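PDB 4YAC: C alpha-dehydrogenase from Sphingobium sp. SYK-6, which binds NADH and, as a short-chain dehydrogenase/reductase, probably oxidises the C-alpha alcohol of lignin-derived beta-aryl ethers. Local coordinates for residues A[61-64]-A[70-73]; A[64-69]-A[111-116]; A[88-93]-A[117-122]; A[95-100]-A[155-160]. All coordinates share one frame; numbering follows the deposited sequence.

Along the chain, contact 1 comes first and closes a short loop of five residues, joining the end of strand 57-62 to helix 68-81. Contact 2 starts from the same turn, shares Asp64, and reaches forward to helix 105-133; contacts 1 and 2 both touch the adenine end of NADH. Contact 3 opens at strand 87-90, inside the span of contact 2, and closes beyond it on the same helix 105-133; the two therefore cross. Contact 4 crosses both, running from the loop after strand 87-90 to helix 155-174. Contacts 1 and 3, though in series, touch through Tyr71, while the hydrogen bonds Asn115-Thr160 and Gln111-Gln96 connect contact 2 with contact 4.

Contact 1 of 4, residues A[61-64]-A[70-73]; sequences VRLD and AYAA. With NAI (1,4-dihydronicotinamide adenine dinucleotide), chain B.
Leu63 and Tyr71 make the main apolar contact, their side chains crossing at about a right angle. CD2 of Leu63 stands over the middle of one Tyr71 ring face, 4.0 Å from the ring centroid and only 12° off the ring normal, which satisfies the geometry of a CH-pi contact. The other methyl takes a different course and packs on the helix itself: Leu63 CD1 lies 3.5 Å from Ala70 C and 3.7 Å from Ala70 CB. In this forked grip, a chi1 of 169° sets CG of Leu63 anti to the backbone N, on the side from which both methyls reach the helix.

Residues 61-64 also face the cofactor. Leu63 O lies close to C2A of NADH (3.0 Å), and one hydrogen bond runs from the adenine amino group N6A to Asp64 OD1, at 3.1 Å with a bent N-H...O angle of 143°. An aspartate at this place, reading the adenine amino group, is a recurrent feature of short-chain dehydrogenases.

The contact joins the residue just after strand 57-62 to helix 68-81, which leads on to strand 87-90 as a beta-alpha-beta crossover of the Rossmann fold. Strand 57-62 is, within this chain, the outermost strand at its end of the sheet, hydrogen-bonded to strand 33-38; Leu63 also meets Ala74 one turn along helix 68-81, and Tyr71 continues onto Leu65.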
loop_
_atom_site.group_PDB
_atom_site.type_symbol
_atom_site.label_atom_id
_atom_site.label_comp_id
_atom_site.label_asym_id
_atom_site.label_seq_id
_atom_site.Cartn_x
_atom_site.Cartn_y
_atom_site.Cartn_z
ATOM N N VAL A 61 23.632 16.749 -5.301
ATOM C CA VAL A 61 22.981 17.662 -4.374
ATOM C C VAL A 61 22.658 16.914 -3.095
ATOM O O VAL A 61 22.029 15.856 -3.131
ATOM C CB VAL A 61 21.695 18.280 -4.968
ATOM C CG1 VAL A 61 20.690 17.204 -5.381
ATOM C CG2 VAL A 61 21.069 19.260 -3.981
ATOM N N ARG A 62 23.099 17.445 -1.959
ATOM C CA ARG A 62 22.783 16.801 -0.691
ATOM C C ARG A 62 21.376 17.192 -0.268
ATOM O O ARG A 62 21.077 18.374 -0.083
ATOM C CB ARG A 62 23.784 17.165 0.402
ATOM C CG ARG A 62 23.742 16.188 1.566
ATOM C CD ARG A 62 24.321 16.782 2.835
ATOM N NE ARG A 62 23.432 17.772 3.432
ATOM C CZ ARG A 62 22.325 17.476 4.105
ATOM N NH1 ARG A 62 21.955 16.210 4.265
ATOM N NH2 ARG A 62 21.579 18.445 4.616
ATOM N N LEU A 63 20.521 16.187 -0.116
ATOM C CA LEU A 63 19.099 16.394 0.127
ATOM C C LEU A 63 18.513 15.305 1.011
ATOM O O LEU A 63 18.695 14.120 0.743
ATOM C CB LEU A 63 18.337 16.428 -1.202
ATOM C CG LEU A 63 16.809 16.379 -1.109
ATOM C CD1 LEU A 63 16.266 17.624 -0.429
ATOM C CD2 LEU A 63 16.196 16.201 -2.486
ATOM N N ASP A 64 17.816 15.732 2.063
ATOM C CA ASP A 64 16.926 14.873 2.838
ATOM C C ASP A 64 15.549 14.927 2.182
ATOM O O ASP A 64 14.886 15.959 2.206
ATOM C CB ASP A 64 16.861 15.337 4.299
ATOM C CG ASP A 64 15.998 14.436 5.174
ATOM O OD1 ASP A 64 15.302 13.546 4.642
ATOM O OD2 ASP A 64 16.004 14.635 6.408
ATOM N N ALA A 70 13.459 21.783 1.209
ATOM C CA ALA A 70 14.758 21.485 0.619
ATOM C C ALA A 70 14.594 20.743 -0.699
ATOM O O ALA A 70 15.395 20.920 -1.611
ATOM C CB ALA A 70 15.608 20.676 1.578
ATOM N N TYR A 71 13.559 19.914 -0.803
ATOM C CA TYR A 71 13.326 19.168 -2.034
ATOM C C TYR A 71 13.052 20.152 -3.169
ATOM O O TYR A 71 13.629 20.045 -4.252
ATOM C CB TYR A 71 12.159 18.186 -1.868
ATOM C CG TYR A 71 12.265 16.948 -2.736
ATOM C CD1 TYR A 71 12.649 17.036 -4.067
ATOM C CD2 TYR A 71 11.989 15.690 -2.220
ATOM C CE1 TYR A 71 12.750 15.908 -4.858
ATOM C CE2 TYR A 71 12.087 14.549 -3.007
ATOM C CZ TYR A 71 12.472 14.669 -4.324
ATOM O OH TYR A 71 12.569 13.542 -5.110
ATOM N N ALA A 72 12.193 21.131 -2.906
ATOM C CA ALA A 72 11.868 22.133 -3.911
ATOM C C ALA A 72 13.118 22.905 -4.317
ATOM O O ALA A 72 13.316 23.209 -5.497
ATOM C CB ALA A 72 10.816 23.074 -3.392
ATOM N N ALA A 73 13.960 23.217 -3.337
ATOM C CA ALA A 73 15.198 23.942 -3.604
ATOM C C ALA A 73 16.143 23.100 -4.454
ATOM O O ALA A 73 16.819 23.621 -5.344
ATOM C CB ALA A 73 15.870 24.341 -2.299
HETATM P PA NAI B . 21.765 1.847 0.087
HETATM O O1A NAI B . 22.119 2.032 1.542
HETATM O O2A NAI B . 22.950 1.187 -0.641
HETATM O O5B NAI B . 21.453 3.243 -0.567
HETATM C C5B NAI B . 20.465 4.051 -0.014
HETATM C C4B NAI B . 20.782 5.462 -0.278
HETATM O O4B NAI B . 19.590 6.262 0.026
HETATM C C3B NAI B . 21.864 5.937 0.575
HETATM O O3B NAI B . 22.830 6.653 -0.183
HETATM C C2B NAI B . 21.237 6.785 1.557
HETATM O O2B NAI B . 22.139 7.804 2.031
HETATM C C1B NAI B . 20.100 7.351 0.861
HETATM N N9A NAI B . 19.086 7.863 1.741
HETATM C C8A NAI B . 18.550 7.285 2.852
HETATM N N7A NAI B . 17.635 8.099 3.405
HETATM C C5A NAI B . 17.549 9.242 2.655
HETATM C C6A NAI B . 16.813 10.421 2.703
HETATM N N6A NAI B . 15.858 10.672 3.736
HETATM N N1A NAI B . 17.004 11.374 1.748
HETATM C C2A NAI B . 17.894 11.204 0.753
HETATM N N3A NAI B . 18.621 10.077 0.666
HETATM C C4A NAI B . 18.477 9.094 1.591
HETATM O O3 NAI B . 20.497 0.972 -0.045
HETATM P PN NAI B . 20.219 0.064 -1.337
HETATM O O1N NAI B . 21.285 -1.017 -1.432
HETATM O O2N NAI B . 18.772 -0.611 -1.201
HETATM O O5D NAI B . 20.255 0.938 -2.616
#

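Contact 2 of 4, residues A[64-69]-A[111-116]; sequences DLTDRA and QMDVNV. With NAI (1,4-dihydronicotinamide adenine dinucleotide), chain B.
Thr66 presses its carbon atoms against the carboxylate of Asp113, the two side chains crossing at about a right angle. Thr66 CB is 3.3 Å from Asp113 OD2, and Thr66 CG2 is 3.5 Å from Asp113 CG; the same methyl then passes on to CG2 of Val114 at 4.1 Å. No direct hydrogen bond spans the gap. Water 1 does so instead, donating to Thr66 O and to Asp113 OD1.

Next outward is the turn that orients Thr66. A chi1 of 70° tucks Thr66 OG1 back over the turn, where it donates to Asp64 OD1 at 2.8 Å, which leaves CG2 to face the helix. The backbone Thr66 N reaches Asp64 OD1 too, at 3.0 Å, making an Asx turn within the type I beta turn from Asp64 to Asp67. Both donors arrive from the same face of the carboxylate, about 45° or more out of its plane.

This turn also presents Leu65 N to the adenine, with a nearly straight bond (173°) to N1A of 3.1 Å, while Val114 CG2 flanks the amino group. Farther out, Arg68 makes a salt bridge to Asp109 of the second subunit.

Asp64 OD1 thus accepts from Thr66 twice and from the adenine amino group besides. Such a cluster of donors would probably favour an ionised carboxylate, and it couples the Asx turn to recognition of adenine.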
loop_
_atom_site.group_PDB
_atom_site.type_symbol
_atom_site.label_atom_id
_atom_site.label_comp_id
_atom_site.label_asym_id
_atom_site.label_seq_id
_atom_site.Cartn_x
_atom_site.Cartn_y
_atom_site.Cartn_z
ATOM N N ASP A 64 17.816 15.732 2.063
ATOM C CA ASP A 64 16.926 14.873 2.838
ATOM C C ASP A 64 15.549 14.927 2.182
ATOM O O ASP A 64 14.886 15.959 2.206
ATOM C CB ASP A 64 16.861 15.337 4.299
ATOM C CG ASP A 64 15.998 14.436 5.174
ATOM O OD1 ASP A 64 15.302 13.546 4.642
ATOM O OD2 ASP A 64 16.004 14.635 6.408
ATOM N N LEU A 65 15.128 13.815 1.589
ATOM C CA LEU A 65 13.895 13.773 0.807
ATOM C C LEU A 65 12.655 14.035 1.648
ATOM O O LEU A 65 11.590 14.344 1.103
ATOM C CB LEU A 65 13.759 12.417 0.114
ATOM C CG LEU A 65 14.940 12.020 -0.767
ATOM C CD1 LEU A 65 14.889 10.544 -1.077
ATOM C CD2 LEU A 65 14.975 12.849 -2.042
ATOM N N THR A 66 12.784 13.896 2.966
ATOM C CA THR A 66 11.657 14.133 3.866
ATOM C C THR A 66 11.462 15.624 4.138
ATOM O O THR A 66 10.475 16.021 4.754
ATOM C CB THR A 66 11.840 13.383 5.213
ATOM O OG1 THR A 66 12.894 13.987 5.977
ATOM C CG2 THR A 66 12.156 11.912 4.967
ATOM N N ASP A 67 12.399 16.444 3.661
ATOM C CA ASP A 67 12.349 17.895 3.832
ATOM C C ASP A 67 11.776 18.543 2.572
ATOM O O ASP A 67 12.483 18.715 1.582
ATOM C CB ASP A 67 13.755 18.434 4.130
ATOM C CG ASP A 67 13.770 19.917 4.495
ATOM O OD1 ASP A 67 12.917 20.684 4.003
ATOM O OD2 ASP A 67 14.661 20.320 5.272
ATOM N N ARG A 68 10.501 18.914 2.624
ATOM C CA ARG A 68 9.779 19.377 1.443
ATOM C C ARG A 68 10.368 20.666 0.888
ATOM O O ARG A 68 10.506 20.823 -0.332
ATOM C CB ARG A 68 8.299 19.567 1.784
ATOM C CG ARG A 68 7.557 18.244 1.931
ATOM C CD ARG A 68 6.232 18.388 2.649
ATOM N NE ARG A 68 5.517 17.117 2.690
ATOM C CZ ARG A 68 4.429 16.894 3.419
ATOM N NH1 ARG A 68 3.929 17.858 4.177
ATOM N NH2 ARG A 68 3.844 15.706 3.391
ATOM N N ALA A 69 10.732 21.582 1.777
ATOM C CA ALA A 69 11.297 22.858 1.351
ATOM C C ALA A 69 12.619 22.633 0.629
ATOM O O ALA A 69 12.875 23.213 -0.437
ATOM C CB ALA A 69 11.489 23.778 2.544
ATOM N N GLN A 111 10.804 4.901 8.642
ATOM C CA GLN A 111 10.632 4.176 7.386
ATOM C C GLN A 111 9.468 4.737 6.570
ATOM O O GLN A 111 9.553 4.824 5.344
ATOM C CB GLN A 111 10.435 2.684 7.656
ATOM C CG GLN A 111 11.677 2.021 8.236
ATOM C CD GLN A 111 11.527 0.525 8.411
ATOM O OE1 GLN A 111 11.460 -0.222 7.434
ATOM N NE2 GLN A 111 11.475 0.080 9.660
ATOM N N MET A 112 8.390 5.134 7.242
ATOM C CA MET A 112 7.265 5.772 6.564
ATOM C C MET A 112 7.705 7.078 5.904
ATOM O O MET A 112 7.349 7.357 4.758
ATOM C CB MET A 112 6.123 6.050 7.544
ATOM C CG MET A 112 5.299 4.826 7.888
ATOM S SD MET A 112 4.183 4.332 6.553
ATOM C CE MET A 112 4.215 2.568 6.767
ATOM N N ASP A 113 8.494 7.874 6.617
ATOM C CA ASP A 113 8.866 9.195 6.117
ATOM C C ASP A 113 9.744 9.083 4.865
ATOM O O ASP A 113 9.501 9.762 3.871
ATOM C CB ASP A 113 9.580 10.006 7.210
ATOM C CG ASP A 113 9.401 11.511 7.050
ATOM O OD1 ASP A 113 8.561 11.948 6.234
ATOM O OD2 ASP A 113 10.093 12.261 7.769
ATOM N N VAL A 114 10.758 8.224 4.898
ATOM C CA VAL A 114 11.645 8.095 3.737
ATOM C C VAL A 114 10.977 7.334 2.598
ATOM O O VAL A 114 10.997 7.783 1.455
ATOM C CB VAL A 114 12.962 7.374 4.092
ATOM C CG1 VAL A 114 13.860 7.249 2.857
ATOM C CG2 VAL A 114 13.691 8.114 5.192
ATOM N N ASN A 115 10.388 6.185 2.906
ATOM C CA ASN A 115 9.902 5.294 1.860
ATOM C C ASN A 115 8.599 5.753 1.219
ATOM O O ASN A 115 8.356 5.466 0.046
ATOM C CB ASN A 115 9.722 3.878 2.412
ATOM C CG ASN A 115 11.038 3.225 2.788
ATOM O OD1 ASN A 115 12.109 3.834 2.682
ATOM N ND2 ASN A 115 10.965 1.975 3.234
ATOM N N VAL A 116 7.754 6.451 1.977
ATOM C CA VAL A 116 6.474 6.895 1.444
ATOM C C VAL A 116 6.479 8.406 1.234
ATOM O O VAL A 116 6.304 8.868 0.109
ATOM C CB VAL A 116 5.298 6.498 2.349
ATOM C CG1 VAL A 116 3.975 6.807 1.648
ATOM C CG2 VAL A 116 5.368 5.018 2.687
HETATM P PA NAI B . 21.765 1.847 0.087
HETATM O O1A NAI B . 22.119 2.032 1.542
HETATM O O2A NAI B . 22.950 1.187 -0.641
HETATM O O5B NAI B . 21.453 3.243 -0.567
HETATM C C5B NAI B . 20.465 4.051 -0.014
HETATM C C4B NAI B . 20.782 5.462 -0.278
HETATM O O4B NAI B . 19.590 6.262 0.026
HETATM C C3B NAI B . 21.864 5.937 0.575
HETATM O O3B NAI B . 22.830 6.653 -0.183
HETATM C C2B NAI B . 21.237 6.785 1.557
HETATM O O2B NAI B . 22.139 7.804 2.031
HETATM C C1B NAI B . 20.100 7.351 0.861
HETATM N N9A NAI B . 19.086 7.863 1.741
HETATM C C8A NAI B . 18.550 7.285 2.852
HETATM N N7A NAI B . 17.635 8.099 3.405
HETATM C C5A NAI B . 17.549 9.242 2.655
HETATM C C6A NAI B . 16.813 10.421 2.703
HETATM N N6A NAI B . 15.858 10.672 3.736
HETATM N N1A NAI B . 17.004 11.374 1.748
HETATM C C2A NAI B . 17.894 11.204 0.753
HETATM N N3A NAI B . 18.621 10.077 0.666
HETATM C C4A NAI B . 18.477 9.094 1.591
HETATM O O3 NAI B . 20.497 0.972 -0.045
HETATM P PN NAI B . 20.219 0.064 -1.337
HETATM O O1N NAI B . 21.285 -1.017 -1.432
HETATM O O2N NAI B . 18.772 -0.611 -1.201
HETATM O O5D NAI B . 20.255 0.938 -2.616
HETATM O O HOH W 1 8.090 14.615 4.639
#

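Contact 3 of 4, residues A[88-93]-A[117-122]; sequences LCNTAG and NGVING
Strand 88-90 and helix 117-122 run nearly antiparallel (168°), their axes 9.0 Å apart at closest approach, with Asn90 and Val119 as the nearest CA pair. The apolar part of Asn90 does the packing: its CB lies 3.9 Å from Val119 CG1. A chi1 of -54° places CG of Asn90 anti to the carbonyl carbon, and a chi2 of -81° then turns OD1 to the helix. There Asn90 OD1 passes 4.0 Å from Gly122 CA, an approach that the absence of a side chain on the glycine makes possible. Water 2 donates to Asn90 OD1 and to Gly118 O, each at 2.7 Å, and so joins strand to helix where no direct hydrogen bond does. The other end of the amide, ND2, bonds to Leu140 O, so both polar atoms of this buried group are engaged. Two residues earlier, Leu88 CD2 rests 3.6 Å from Gly122 O.

Residues 90-93 form the NTAG variant of the family's NNAG motif, at the C-terminal end of a central Rossmann strand. That strand lies between strands 8-12 and 137-142; Tyr71 of helix 68-81 touches Leu88 and Asn90, and Val119 also packs on Ile141 and on helix 155-174.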
loop_
_atom_site.group_PDB
_atom_site.type_symbol
_atom_site.label_atom_id
_atom_site.label_comp_id
_atom_site.label_asym_id
_atom_site.label_seq_id
_atom_site.Cartn_x
_atom_site.Cartn_y
_atom_site.Cartn_z
ATOM N N LEU A 88 12.136 11.428 -13.353
ATOM C CA LEU A 88 12.278 11.387 -11.903
ATOM C C LEU A 88 12.347 9.938 -11.439
ATOM O O LEU A 88 11.438 9.153 -11.715
ATOM C CB LEU A 88 11.112 12.106 -11.223
ATOM C CG LEU A 88 11.048 11.959 -9.698
ATOM C CD1 LEU A 88 12.234 12.642 -9.041
ATOM C CD2 LEU A 88 9.735 12.510 -9.157
ATOM N N CYS A 89 13.425 9.592 -10.740
ATOM C CA CYS A 89 13.616 8.241 -10.228
ATOM C C CYS A 89 13.527 8.278 -8.712
ATOM O O CYS A 89 14.484 8.660 -8.035
ATOM C CB CYS A 89 14.963 7.658 -10.671
ATOM S SG CYS A 89 15.167 7.503 -12.456
ATOM N N ASN A 90 12.365 7.904 -8.187
ATOM C CA ASN A 90 12.156 7.825 -6.748
ATOM C C ASN A 90 12.639 6.475 -6.236
ATOM O O ASN A 90 11.869 5.518 -6.183
ATOM C CB ASN A 90 10.678 8.019 -6.401
ATOM C CG ASN A 90 10.095 9.291 -6.983
ATOM O OD1 ASN A 90 10.260 10.377 -6.430
ATOM N ND2 ASN A 90 9.387 9.157 -8.096
ATOM N N THR A 91 13.914 6.399 -5.857
ATOM C CA THR A 91 14.548 5.111 -5.594
ATOM C C THR A 91 15.107 4.992 -4.179
ATOM O O THR A 91 15.267 3.881 -3.672
ATOM C CB THR A 91 15.656 4.861 -6.639
ATOM O OG1 THR A 91 15.059 4.874 -7.940
ATOM C CG2 THR A 91 16.351 3.519 -6.431
ATOM N N ALA A 92 15.382 6.119 -3.531
ATOM C CA ALA A 92 15.855 6.086 -2.148
ATOM C C ALA A 92 14.890 5.289 -1.287
ATOM O O ALA A 92 13.677 5.362 -1.461
ATOM C CB ALA A 92 16.013 7.491 -1.597
ATOM N N GLY A 93 15.438 4.506 -0.371
ATOM C CA GLY A 93 14.619 3.756 0.558
ATOM C C GLY A 93 15.459 3.233 1.696
ATOM O O GLY A 93 16.671 3.072 1.555
ATOM N N ASN A 117 6.675 9.184 2.294
ATOM C CA ASN A 117 6.669 10.635 2.142
ATOM C C ASN A 117 7.781 11.123 1.221
ATOM O O ASN A 117 7.589 12.092 0.501
ATOM C CB ASN A 117 6.782 11.342 3.496
ATOM C CG ASN A 117 5.457 11.418 4.231
ATOM O OD1 ASN A 117 4.391 11.487 3.616
ATOM N ND2 ASN A 117 5.520 11.419 5.556
ATOM N N GLY A 118 8.935 10.461 1.228
ATOM C CA GLY A 118 10.023 10.865 0.345
ATOM C C GLY A 118 9.630 10.755 -1.117
ATOM O O GLY A 118 10.006 11.600 -1.944
ATOM N N VAL A 119 8.869 9.713 -1.437
ATOM C CA VAL A 119 8.382 9.498 -2.796
ATOM C C VAL A 119 7.264 10.487 -3.119
ATOM O O VAL A 119 7.254 11.091 -4.197
ATOM C CB VAL A 119 7.877 8.053 -2.990
ATOM C CG1 VAL A 119 7.290 7.862 -4.387
ATOM C CG2 VAL A 119 9.003 7.059 -2.750
ATOM N N ILE A 120 6.322 10.646 -2.190
ATOM C CA ILE A 120 5.259 11.635 -2.352
ATOM C C ILE A 120 5.862 13.019 -2.583
ATOM O O ILE A 120 5.433 13.759 -3.474
ATOM C CB ILE A 120 4.329 11.686 -1.126
ATOM C CG1 ILE A 120 3.529 10.391 -1.013
ATOM C CG2 ILE A 120 3.363 12.875 -1.220
ATOM C CD1 ILE A 120 2.833 10.231 0.318
ATOM N N ASN A 121 6.854 13.365 -1.771
ATOM C CA ASN A 121 7.474 14.682 -1.848
ATOM C C ASN A 121 8.107 14.937 -3.215
ATOM O O ASN A 121 7.979 16.027 -3.768
ATOM C CB ASN A 121 8.525 14.848 -0.752
ATOM C CG ASN A 121 7.916 14.957 0.638
ATOM O OD1 ASN A 121 6.709 15.170 0.794
ATOM N ND2 ASN A 121 8.760 14.822 1.660
ATOM N N GLY A 122 8.781 13.934 -3.762
ATOM C CA GLY A 122 9.378 14.073 -5.080
ATOM C C GLY A 122 8.320 14.211 -6.155
ATOM O O GLY A 122 8.400 15.096 -7.013
HETATM O O HOH W 2 11.428 11.272 -4.219
#

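Contact 4 of 4, residues A[95-100]-A[155-160]; sequences SQFGPI and GIYCTT
Tyr157 meets Phe97 and Ser95, and it opens a Tyr-x-x-x-Lys sequence, consistent with the active-site motif of short-chain dehydrogenases. From its base outward, Tyr157 CB lies 3.7 Å from Phe97 CE1, at the edge of that ring and in its plane. Tyr157 CG is next, 3.8 Å from the same Phe97 CE1. The phenol carries on as the receiving face of an edge-to-face (T-shaped) pair, with centroids 5.7 Å apart and planes at 84°. Tyr157 CD1 is 3.5 Å from Ser95 CB, which approaches the ring obliquely, and CE1 follows close to it. With CB directed at the loop, a chi1 of -176° sets CG anti to the backbone N and carries the ring on to Phe97 and Ser95; the side chain also touches Ser144 and Ser146.

Beside these ring contacts, two waters link loop and helix: water 3 connects Gln96 O with Tyr157 N, and water 4 connects Gly98 O with Gly155 N, which ties the first turn of helix 155-174 to the loop backbone. Ile100 CD1 packs on Ile156 CG1 at 4.3 Å, while Ile100 N bonds to Glu174 of the second subunit. Within the helix, Gly155 O takes Thr159 N and Thr159 OG1 from opposite faces of its plane. The hydroxyl bond, Thr159 OG1 to Gly155 O, is 2.8 Å long.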
loop_
_atom_site.group_PDB
_atom_site.type_symbol
_atom_site.label_atom_id
_atom_site.label_comp_id
_atom_site.label_asym_id
_atom_site.label_seq_id
_atom_site.Cartn_x
_atom_site.Cartn_y
_atom_site.Cartn_z
ATOM N N SER A 95 15.318 0.402 5.357
ATOM C CA SER A 95 14.641 -0.747 5.936
ATOM C C SER A 95 15.263 -1.174 7.253
ATOM O O SER A 95 16.478 -1.123 7.432
ATOM C CB SER A 95 14.656 -1.924 4.961
ATOM O OG SER A 95 15.984 -2.315 4.661
ATOM N N GLN A 96 14.397 -1.581 8.174
ATOM C CA GLN A 96 14.814 -2.230 9.405
ATOM C C GLN A 96 13.734 -3.238 9.761
ATOM O O GLN A 96 12.559 -2.888 9.879
ATOM C CB GLN A 96 15.026 -1.220 10.531
ATOM C CG GLN A 96 15.863 -1.753 11.687
ATOM C CD GLN A 96 16.682 -0.668 12.363
ATOM O OE1 GLN A 96 17.905 -0.631 12.238
ATOM N NE2 GLN A 96 16.009 0.220 13.084
ATOM N N PHE A 97 14.146 -4.492 9.905
ATOM C CA PHE A 97 13.224 -5.597 10.127
ATOM C C PHE A 97 13.188 -6.007 11.593
ATOM O O PHE A 97 14.142 -5.773 12.336
ATOM C CB PHE A 97 13.623 -6.790 9.255
ATOM C CG PHE A 97 13.752 -6.456 7.795
ATOM C CD1 PHE A 97 12.785 -5.698 7.155
ATOM C CD2 PHE A 97 14.849 -6.887 7.069
ATOM C CE1 PHE A 97 12.904 -5.389 5.816
ATOM C CE2 PHE A 97 14.972 -6.577 5.730
ATOM C CZ PHE A 97 13.999 -5.827 5.103
ATOM N N GLY A 98 12.077 -6.612 11.999
ATOM C CA GLY A 98 11.911 -7.102 13.354
ATOM C C GLY A 98 10.473 -7.517 13.588
ATOM O O GLY A 98 9.599 -7.179 12.794
ATOM N N PRO A 99 10.218 -8.254 14.678
ATOM C CA PRO A 99 8.841 -8.642 15.006
ATOM C C PRO A 99 7.953 -7.415 15.084
ATOM O O PRO A 99 8.365 -6.427 15.688
ATOM C CB PRO A 99 8.967 -9.309 16.379
ATOM C CG PRO A 99 10.404 -9.670 16.512
ATOM C CD PRO A 99 11.175 -8.671 15.716
ATOM N N ILE A 100 6.771 -7.461 14.484
ATOM C CA ILE A 100 5.948 -6.262 14.403
ATOM C C ILE A 100 5.525 -5.797 15.795
ATOM O O ILE A 100 5.330 -4.605 16.016
ATOM C CB ILE A 100 4.692 -6.481 13.523
ATOM C CG1 ILE A 100 3.931 -5.167 13.315
ATOM C CG2 ILE A 100 3.766 -7.514 14.139
ATOM C CD1 ILE A 100 4.757 -4.038 12.731
ATOM N N GLY A 155 7.112 -6.185 8.431
ATOM C CA GLY A 155 5.829 -5.507 8.538
ATOM C C GLY A 155 5.826 -4.037 8.156
ATOM O O GLY A 155 4.998 -3.600 7.356
ATOM N N ILE A 156 6.737 -3.262 8.736
ATOM C CA ILE A 156 6.821 -1.839 8.425
ATOM C C ILE A 156 7.226 -1.650 6.969
ATOM O O ILE A 156 6.555 -0.942 6.224
ATOM C CB ILE A 156 7.824 -1.109 9.342
ATOM C CG1 ILE A 156 7.353 -1.182 10.798
ATOM C CG2 ILE A 156 7.968 0.347 8.918
ATOM C CD1 ILE A 156 8.303 -0.549 11.793
ATOM N N TYR A 157 8.320 -2.295 6.574
ATOM C CA TYR A 157 8.832 -2.198 5.210
ATOM C C TYR A 157 7.754 -2.522 4.174
ATOM O O TYR A 157 7.568 -1.784 3.207
ATOM C CB TYR A 157 10.032 -3.137 5.045
ATOM C CG TYR A 157 10.711 -3.070 3.698
ATOM C CD1 TYR A 157 11.514 -1.993 3.356
ATOM C CD2 TYR A 157 10.570 -4.099 2.781
ATOM C CE1 TYR A 157 12.145 -1.934 2.127
ATOM C CE2 TYR A 157 11.197 -4.052 1.551
ATOM C CZ TYR A 157 11.983 -2.969 1.229
ATOM O OH TYR A 157 12.609 -2.921 0.003
ATOM N N CYS A 158 7.040 -3.620 4.394
ATOM C CA CYS A 158 5.983 -4.066 3.495
ATOM C C CYS A 158 4.878 -3.023 3.388
ATOM O O CYS A 158 4.396 -2.729 2.290
ATOM C CB CYS A 158 5.418 -5.402 3.989
ATOM S SG CYS A 158 3.973 -6.022 3.100
ATOM N N THR A 159 4.489 -2.455 4.524
ATOM C CA THR A 159 3.463 -1.422 4.538
ATOM C C THR A 159 3.881 -0.254 3.638
ATOM O O THR A 159 3.079 0.224 2.840
ATOM C CB THR A 159 3.184 -0.911 5.963
ATOM O OG1 THR A 159 2.743 -2.005 6.776
ATOM C CG2 THR A 159 2.094 0.146 5.948
ATOM N N THR A 160 5.136 0.181 3.744
ATOM C CA THR A 160 5.598 1.325 2.948
ATOM C C THR A 160 5.647 1.012 1.458
ATOM O O THR A 160 5.401 1.888 0.634
ATOM C CB THR A 160 7.007 1.835 3.374
ATOM O OG1 THR A 160 8.023 0.881 3.036
ATOM C CG2 THR A 160 7.054 2.153 4.863
HETATM O O HOH W 3 10.143 -3.837 8.293
HETATM O O HOH W 4 7.351 -7.146 11.165
#